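PDB 2GH9: maltose/maltodextrin-binding protein from Thermus thermophilus, which binds maltotriose and probably serves as the periplasmic sugar receptor of a maltodextrin ABC transporter. Local coordinates for residues A[62-68]-A[98-102]; A[95-99]-A[268-272]. Numbering follows the deposited sequence.

Contact 1 of 2, residues A[62-68]-A[98-102]; sequences VPHDWVG and AFTFG. With GLC (alpha-D-glucopyranose), chain B.
Two CH-pi contacts set this pairing apart, and no hydrogen bond crosses it. With His64 at chi1 p, Ala98 CB lies over a face of its ring, 3.7 Å from the centroid. With Phe101 at chi1 t, Gly68 CA lies over a face of its ring, 3.6 Å from the centroid. Strand 62-63 passes through helical phi/psi at 64-66 into helix at 67-68. Ala98 ends a helix, and 100-101 are extended. CA atoms lie nearest at His64-Ala98 (5.6 Å) and Gly68-Phe101 (6.2 Å). Phe99 CE1 meets Val62 CG2 (3.8 Å), CD1 Val67 CG2 (3.6 Å) and CE2 His64 CB (3.7 Å); Val62 O lies at the ring edge, 3.5 Å from CZ. His64 NE2 hydrogen-bonds Met335 O, and ND1 Val268 N. Asp65 and Trp66 do not touch 98-102 but hydrogen-bond GLC: Asp65 OD1 to O2 (2.6 Å), OD2 to O3 (2.6 Å), Trp66 NE1 to O3 (2.8 Å). Segment 98-102 packs on His64, Val67 and Gly68, between strand 58-63 and helix 67-72, with Met106 of strand 104-113 against Val67 and Phe101.

Contact 2 of 2, residues A[95-99]-A[268-272]; sequences AVEAF and VQGVV
Residues 95-98 form the end of helix 93-98, and Phe99 is the first residue to leave helical phi/psi (-102/13). Segment 268-272 is extended throughout, within strand 265-273. Ala95 lies nearest Val268 (CA-CA 6.2 Å) and Phe99 nearest Gly270 (7.6 Å).

Apolar contacts between side chains hold the two together. Val268, with chi1 t, points its CB toward the helix end. Its CG2 meets Ala98 CB at 3.7 Å, and its CG1 lies 4.1 Å from Ala95 CB and 3.8 Å from Phe99 CE2. Further along the strand, Val272 (m) brings CG1 to 4.0 Å from Phe99 CE1, near the plane of the ring.

The second kind of contact is ring against backbone. Phe99 has chi1 -88° and chi2 -92°, and its ring tip reaches the strand. Phe99 CE2 is 3.4 Å from Val268 O, which sits at the ring edge. Phe99 CZ is 3.2 Å from Gly270 N. A CB on Gly270 would come 2.5 Å from Phe99 CZ, a clash, so glycine leaves the space that the ring needs.

No hydrogen bond joins the segments. Gln269 points its CB away from the helix. It belongs to the glycan pocket. Its side chain, about 3 Å from a bound GLC at the nearest atoms, hydrogen-bonds Thr61 OG1 through OE1 and Glu113 OE2 through NE2.

This is helix-end packing on one side of a strand in a mixed beta-sheet, within the alpha/beta fold of a periplasmic binding protein, with the strand lending Gln269 to the sugar site.

From the N terminus, strand 58-63 leads through the sugar-binding turn into helix 67-72. After two more helices, 85-90 and 93-98, the chain comes back beside that turn, and contact 1 closes this local loop of 29 residues. Contact 2 starts from the same helix end and closes a much longer one of 168 residues, as the chain returns in strand 265-273. The loops follow one another, meeting at the shared Ala98 and Phe99. Strands 58-63 and 265-273 are antiparallel neighbours: Val62 N and Gly270 O probably hydrogen-bond at 2.9 Å. Just past the strand, the side-chain atom His64 ND1 probably hydrogen-bonds Val268 N (2.9 Å). Together they tie the end of helix 93-98 to both strands, and contact 1 also sets strand 100-101 against helix 67-72.

Contact 1 of 2, residues A[62-68]-A[98-102]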
ATOM      1  N   VAL A  62       5.284  -5.111   7.290  1.00 18.97           N
ATOM      2  CA  VAL A  62       5.693  -3.789   6.837  1.00 19.19           C
ATOM      3  C   VAL A  62       5.625  -3.709   5.317  1.00 19.26           C
ATOM      4  O   VAL A  62       5.863  -4.701   4.637  1.00 18.87           O
ATOM      5  CB  VAL A  62       7.162  -3.431   7.278  1.00 18.71           C
ATOM      6  CG1 VAL A  62       7.298  -3.433   8.818  1.00 18.69           C
ATOM      7  CG2 VAL A  62       8.229  -4.370   6.570  1.00 18.60           C
ATOM      8  N   PRO A  63       5.343  -2.506   4.774  1.00 18.70           N
ATOM      9  CA  PRO A  63       5.422  -2.303   3.332  1.00 19.22           C
ATOM     10  C   PRO A  63       6.882  -2.186   2.938  1.00 19.24           C
ATOM     11  O   PRO A  63       7.704  -1.693   3.713  1.00 19.91           O
ATOM     12  CB  PRO A  63       4.694  -0.966   3.117  1.00 18.95           C
ATOM     13  CG  PRO A  63       4.955  -0.230   4.381  1.00 18.21           C
ATOM     14  CD  PRO A  63       4.978  -1.270   5.477  1.00 19.22           C
ATOM     15  N   HIS A  64       7.202  -2.652   1.750  1.00 19.93           N
ATOM     16  CA  HIS A  64       8.591  -2.694   1.300  1.00 20.31           C
ATOM     17  C   HIS A  64       9.294  -1.359   1.117  1.00 20.66           C
ATOM     18  O   HIS A  64      10.522  -1.320   1.091  1.00 19.87           O
ATOM     19  CB  HIS A  64       8.705  -3.515   0.034  1.00 20.29           C
ATOM     20  CG  HIS A  64       8.302  -2.796  -1.220  1.00 20.79           C
ATOM     21  ND1 HIS A  64       7.045  -2.913  -1.773  1.00 18.74           N
ATOM     22  CD2 HIS A  64       9.017  -2.008  -2.065  1.00 20.37           C
ATOM     23  CE1 HIS A  64       7.004  -2.224  -2.904  1.00 22.24           C
ATOM     24  NE2 HIS A  64       8.183  -1.654  -3.099  1.00 19.99           N
ATOM     25  N   ASP A  65       8.543  -0.258   0.993  1.00 21.36           N
ATOM     26  CA  ASP A  65       9.207   1.042   0.850  1.00 21.04           C
ATOM     27  C   ASP A  65      10.002   1.412   2.110  1.00 21.58           C
ATOM     28  O   ASP A  65      10.948   2.195   2.042  1.00 21.97           O
ATOM     29  CB  ASP A  65       8.227   2.146   0.417  1.00 21.04           C
ATOM     30  CG  ASP A  65       7.176   2.431   1.436  1.00 21.12           C
ATOM     31  OD1 ASP A  65       6.309   1.532   1.699  1.00 19.80           O
ATOM     32  OD2 ASP A  65       7.207   3.566   1.962  1.00 20.55           O
ATOM     33  N   TRP A  66       9.644   0.822   3.248  1.00 21.39           N
ATOM     34  CA  TRP A  66      10.356   1.035   4.511  1.00 22.07           C
ATOM     35  C   TRP A  66      11.734   0.329   4.622  1.00 22.40           C
ATOM     36  O   TRP A  66      12.486   0.627   5.554  1.00 21.73           O
ATOM     37  CB  TRP A  66       9.515   0.509   5.666  1.00 21.97           C
ATOM     38  CG  TRP A  66       8.232   1.198   5.922  1.00 20.83           C
ATOM     39  CD1 TRP A  66       7.681   2.235   5.208  1.00 20.83           C
ATOM     40  CD2 TRP A  66       7.309   0.893   6.967  1.00 20.61           C
ATOM     41  NE1 TRP A  66       6.483   2.597   5.763  1.00 21.39           N
ATOM     42  CE2 TRP A  66       6.231   1.796   6.848  1.00 21.27           C
ATOM     43  CE3 TRP A  66       7.294  -0.044   8.009  1.00 21.19           C
ATOM     44  CZ2 TRP A  66       5.137   1.772   7.715  1.00 21.59           C
ATOM     45  CZ3 TRP A  66       6.205  -0.072   8.872  1.00 20.95           C
ATOM     46  CH2 TRP A  66       5.144   0.840   8.728  1.00 21.94           C
ATOM     47  N   VAL A  67      12.054  -0.578   3.694  1.00 22.94           N
ATOM     48  CA  VAL A  67      13.184  -1.518   3.854  1.00 23.67           C
ATOM     49  C   VAL A  67      14.560  -0.838   3.896  1.00 24.42           C
ATOM     50  O   VAL A  67      15.338  -1.074   4.844  1.00 24.80           O
ATOM     51  CB  VAL A  67      13.129  -2.688   2.818  1.00 23.95           C
ATOM     52  CG1 VAL A  67      14.476  -3.442   2.691  1.00 23.66           C
ATOM     53  CG2 VAL A  67      12.030  -3.667   3.217  1.00 23.46           C
ATOM     54  N   GLY A  68      14.837   0.021   2.919  1.00 24.82           N
ATOM     55  CA  GLY A  68      16.103   0.762   2.872  1.00 24.95           C
ATOM     56  C   GLY A  68      16.387   1.586   4.115  1.00 25.16           C
ATOM     57  O   GLY A  68      17.461   1.475   4.670  1.00 25.39           O
ATOM     58  N   ALA A  98      11.681  -6.418  -3.784  1.00 26.83           N
ATOM     59  CA  ALA A  98      11.135  -5.422  -2.845  1.00 26.58           C
ATOM     60  C   ALA A  98      11.796  -5.520  -1.454  1.00 26.77           C
ATOM     61  O   ALA A  98      12.031  -4.508  -0.804  1.00 26.31           O
ATOM     62  CB  ALA A  98       9.625  -5.586  -2.715  1.00 26.22           C
ATOM     63  N   PHE A  99      12.086  -6.741  -1.002  1.00 26.39           N
ATOM     64  CA  PHE A  99      12.653  -6.939   0.330  1.00 26.98           C
ATOM     65  C   PHE A  99      14.147  -7.207   0.348  1.00 28.05           C
ATOM     66  O   PHE A  99      14.693  -7.595   1.387  1.00 27.99           O
ATOM     67  CB  PHE A  99      11.872  -8.030   1.077  1.00 25.84           C
ATOM     68  CG  PHE A  99      10.711  -7.478   1.821  1.00 24.62           C
ATOM     69  CD1 PHE A  99      10.843  -7.088   3.137  1.00 25.75           C
ATOM     70  CD2 PHE A  99       9.495  -7.254   1.171  1.00 24.90           C
ATOM     71  CE1 PHE A  99       9.776  -6.522   3.809  1.00 24.02           C
ATOM     72  CE2 PHE A  99       8.426  -6.681   1.838  1.00 22.10           C
ATOM     73  CZ  PHE A  99       8.558  -6.317   3.143  1.00 23.55           C
ATOM     74  N   THR A 100      14.799  -6.970  -0.795  1.00 29.76           N
ATOM     75  CA  THR A 100      16.258  -7.075  -0.922  1.00 30.42           C
ATOM     76  C   THR A 100      16.893  -5.679  -0.860  1.00 31.57           C
ATOM     77  O   THR A 100      16.479  -4.746  -1.566  1.00 32.19           O
ATOM     78  CB  THR A 100      16.646  -7.827  -2.199  1.00 30.16           C
ATOM     79  OG1 THR A 100      16.132  -9.162  -2.128  1.00 29.65           O
ATOM     80  CG2 THR A 100      18.179  -7.879  -2.397  1.00 30.50           C
ATOM     81  N   PHE A 101      17.855  -5.541   0.045  1.00 32.63           N
ATOM     82  CA  PHE A 101      18.613  -4.310   0.225  1.00 33.15           C
ATOM     83  C   PHE A 101      20.065  -4.620   0.629  1.00 34.01           C
ATOM     84  O   PHE A 101      20.321  -5.454   1.498  1.00 34.29           O
ATOM     85  CB  PHE A 101      17.955  -3.423   1.272  1.00 33.05           C
ATOM     86  CG  PHE A 101      18.465  -2.009   1.259  1.00 32.44           C
ATOM     87  CD1 PHE A 101      18.107  -1.144   0.226  1.00 32.56           C
ATOM     88  CD2 PHE A 101      19.331  -1.555   2.254  1.00 32.30           C
ATOM     89  CE1 PHE A 101      18.583   0.150   0.192  1.00 32.25           C
ATOM     90  CE2 PHE A 101      19.809  -0.258   2.239  1.00 31.90           C
ATOM     91  CZ  PHE A 101      19.431   0.602   1.213  1.00 31.74           C
ATOM     92  N   GLY A 102      21.011  -3.943  -0.007  1.00 34.88           N
ATOM     93  CA  GLY A 102      22.431  -4.233   0.209  1.00 35.09           C
ATOM     94  C   GLY A 102      22.800  -5.630  -0.270  1.00 35.54           C
ATOM     95  O   GLY A 102      23.714  -6.260   0.276  1.00 36.15           O
TER
HETATM   96  C1  GLC B   3       2.397   4.033   1.747  1.00 21.41           C
HETATM   97  C2  GLC B   3       3.818   3.728   2.185  1.00 23.81           C
HETATM   98  C3  GLC B   3       4.157   4.494   3.453  1.00 20.91           C
HETATM   99  C4  GLC B   3       3.876   5.975   3.235  1.00 22.87           C
HETATM  100  C5  GLC B   3       2.439   6.232   2.756  1.00 21.20           C
HETATM  101  C6  GLC B   3       2.164   7.701   2.402  1.00 22.18           C
HETATM  102  O2  GLC B   3       3.983   2.314   2.401  1.00 23.79           O
HETATM  103  O3  GLC B   3       5.528   4.298   3.786  1.00 20.11           O
HETATM  104  O4  GLC B   3       4.129   6.651   4.466  1.00 22.90           O
HETATM  105  O5  GLC B   3       2.182   5.450   1.586  1.00 20.90           O
HETATM  106  O6  GLC B   3       0.751   7.933   2.429  1.00 25.43           O

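Contact 2 of 2, residues A[95-99]-A[268-272]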
ATOM      1  N   ALA A  95       8.668  -9.409  -5.563  1.00 27.24           N
ATOM      2  CA  ALA A  95       8.536  -9.484  -4.101  1.00 27.01           C
ATOM      3  C   ALA A  95       9.880  -9.731  -3.433  1.00 26.36           C
ATOM      4  O   ALA A  95      10.174  -9.149  -2.380  1.00 24.95           O
ATOM      5  CB  ALA A  95       7.542 -10.571  -3.717  1.00 27.14           C
ATOM      6  N   VAL A  96      10.688 -10.613  -4.036  1.00 26.61           N
ATOM      7  CA  VAL A  96      12.060 -10.806  -3.616  1.00 26.83           C
ATOM      8  C   VAL A  96      12.827  -9.487  -3.709  1.00 26.23           C
ATOM      9  O   VAL A  96      13.446  -9.087  -2.756  1.00 25.92           O
ATOM     10  CB  VAL A  96      12.780 -11.914  -4.439  1.00 27.07           C
ATOM     11  CG1 VAL A  96      14.240 -12.006  -4.052  1.00 27.60           C
ATOM     12  CG2 VAL A  96      12.099 -13.263  -4.235  1.00 27.38           C
ATOM     13  N   GLU A  97      12.741  -8.801  -4.844  1.00 26.64           N
ATOM     14  CA  GLU A  97      13.456  -7.545  -5.041  1.00 27.91           C
ATOM     15  C   GLU A  97      12.989  -6.470  -4.064  1.00 27.20           C
ATOM     16  O   GLU A  97      13.801  -5.690  -3.571  1.00 26.66           O
ATOM     17  CB  GLU A  97      13.300  -7.031  -6.482  1.00 28.10           C
ATOM     18  CG  GLU A  97      14.006  -7.862  -7.558  1.00 31.07           C
ATOM     19  CD  GLU A  97      13.561  -7.492  -8.982  1.00 32.13           C
ATOM     20  OE1 GLU A  97      14.073  -6.487  -9.544  1.00 39.18           O
ATOM     21  OE2 GLU A  97      12.696  -8.206  -9.549  1.00 37.93           O
ATOM     22  N   ALA A  98      11.681  -6.418  -3.784  1.00 26.83           N
ATOM     23  CA  ALA A  98      11.135  -5.422  -2.845  1.00 26.58           C
ATOM     24  C   ALA A  98      11.796  -5.520  -1.454  1.00 26.77           C
ATOM     25  O   ALA A  98      12.031  -4.508  -0.804  1.00 26.31           O
ATOM     26  CB  ALA A  98       9.625  -5.586  -2.715  1.00 26.22           C
ATOM     27  N   PHE A  99      12.086  -6.741  -1.002  1.00 26.39           N
ATOM     28  CA  PHE A  99      12.653  -6.939   0.330  1.00 26.98           C
ATOM     29  C   PHE A  99      14.147  -7.207   0.348  1.00 28.05           C
ATOM     30  O   PHE A  99      14.693  -7.595   1.387  1.00 27.99           O
ATOM     31  CB  PHE A  99      11.872  -8.030   1.077  1.00 25.84           C
ATOM     32  CG  PHE A  99      10.711  -7.478   1.821  1.00 24.62           C
ATOM     33  CD1 PHE A  99      10.843  -7.088   3.137  1.00 25.75           C
ATOM     34  CD2 PHE A  99       9.495  -7.254   1.171  1.00 24.90           C
ATOM     35  CE1 PHE A  99       9.776  -6.522   3.809  1.00 24.02           C
ATOM     36  CE2 PHE A  99       8.426  -6.681   1.838  1.00 22.10           C
ATOM     37  CZ  PHE A  99       8.558  -6.317   3.143  1.00 23.55           C
ATOM     38  N   VAL A 268       4.579  -4.387  -1.558  1.00 19.10           N
ATOM     39  CA  VAL A 268       4.757  -5.719  -1.019  1.00 19.48           C
ATOM     40  C   VAL A 268       4.821  -5.612   0.489  1.00 19.20           C
ATOM     41  O   VAL A 268       5.633  -4.848   1.036  1.00 18.87           O
ATOM     42  CB  VAL A 268       6.020  -6.411  -1.575  1.00 19.20           C
ATOM     43  CG1 VAL A 268       6.120  -7.802  -1.025  1.00 17.97           C
ATOM     44  CG2 VAL A 268       5.994  -6.422  -3.090  1.00 20.30           C
ATOM     45  N   GLN A 269       3.943  -6.361   1.153  1.00 19.19           N
ATOM     46  CA  GLN A 269       3.972  -6.481   2.594  1.00 19.54           C
ATOM     47  C   GLN A 269       4.794  -7.715   2.972  1.00 20.28           C
ATOM     48  O   GLN A 269       4.594  -8.784   2.415  1.00 20.90           O
ATOM     49  CB  GLN A 269       2.560  -6.606   3.149  1.00 19.24           C
ATOM     50  CG  GLN A 269       1.674  -5.384   2.922  1.00 17.86           C
ATOM     51  CD  GLN A 269       1.848  -4.287   3.959  1.00 18.54           C
ATOM     52  OE1 GLN A 269       2.224  -4.537   5.101  1.00 18.58           O
ATOM     53  NE2 GLN A 269       1.558  -3.055   3.558  1.00 14.85           N
ATOM     54  N   GLY A 270       5.691  -7.554   3.939  1.00 20.94           N
ATOM     55  CA  GLY A 270       6.520  -8.667   4.399  1.00 20.89           C
ATOM     56  C   GLY A 270       6.748  -8.668   5.884  1.00 20.98           C
ATOM     57  O   GLY A 270       6.592  -7.629   6.578  1.00 20.81           O
ATOM     58  N   VAL A 271       7.103  -9.846   6.392  1.00 21.15           N
ATOM     59  CA  VAL A 271       7.422  -9.989   7.793  1.00 21.67           C
ATOM     60  C   VAL A 271       8.905  -9.658   7.998  1.00 22.19           C
ATOM     61  O   VAL A 271       9.776 -10.152   7.251  1.00 22.96           O
ATOM     62  CB  VAL A 271       7.129 -11.418   8.326  1.00 21.48           C
ATOM     63  CG1 VAL A 271       7.465 -11.492   9.806  1.00 20.94           C
ATOM     64  CG2 VAL A 271       5.633 -11.846   8.056  1.00 20.29           C
ATOM     65  N   VAL A 272       9.191  -8.832   8.998  1.00 22.39           N
ATOM     66  CA  VAL A 272      10.574  -8.502   9.357  1.00 22.96           C
ATOM     67  C   VAL A 272      10.832  -8.879  10.802  1.00 24.10           C
ATOM     68  O   VAL A 272       9.948  -8.804  11.663  1.00 23.95           O
ATOM     69  CB  VAL A 272      10.943  -7.007   9.112  1.00 22.68           C
ATOM     70  CG1 VAL A 272      10.890  -6.680   7.599  1.00 20.10           C
ATOM     71  CG2 VAL A 272      10.028  -6.087   9.935  1.00 22.68           C
TER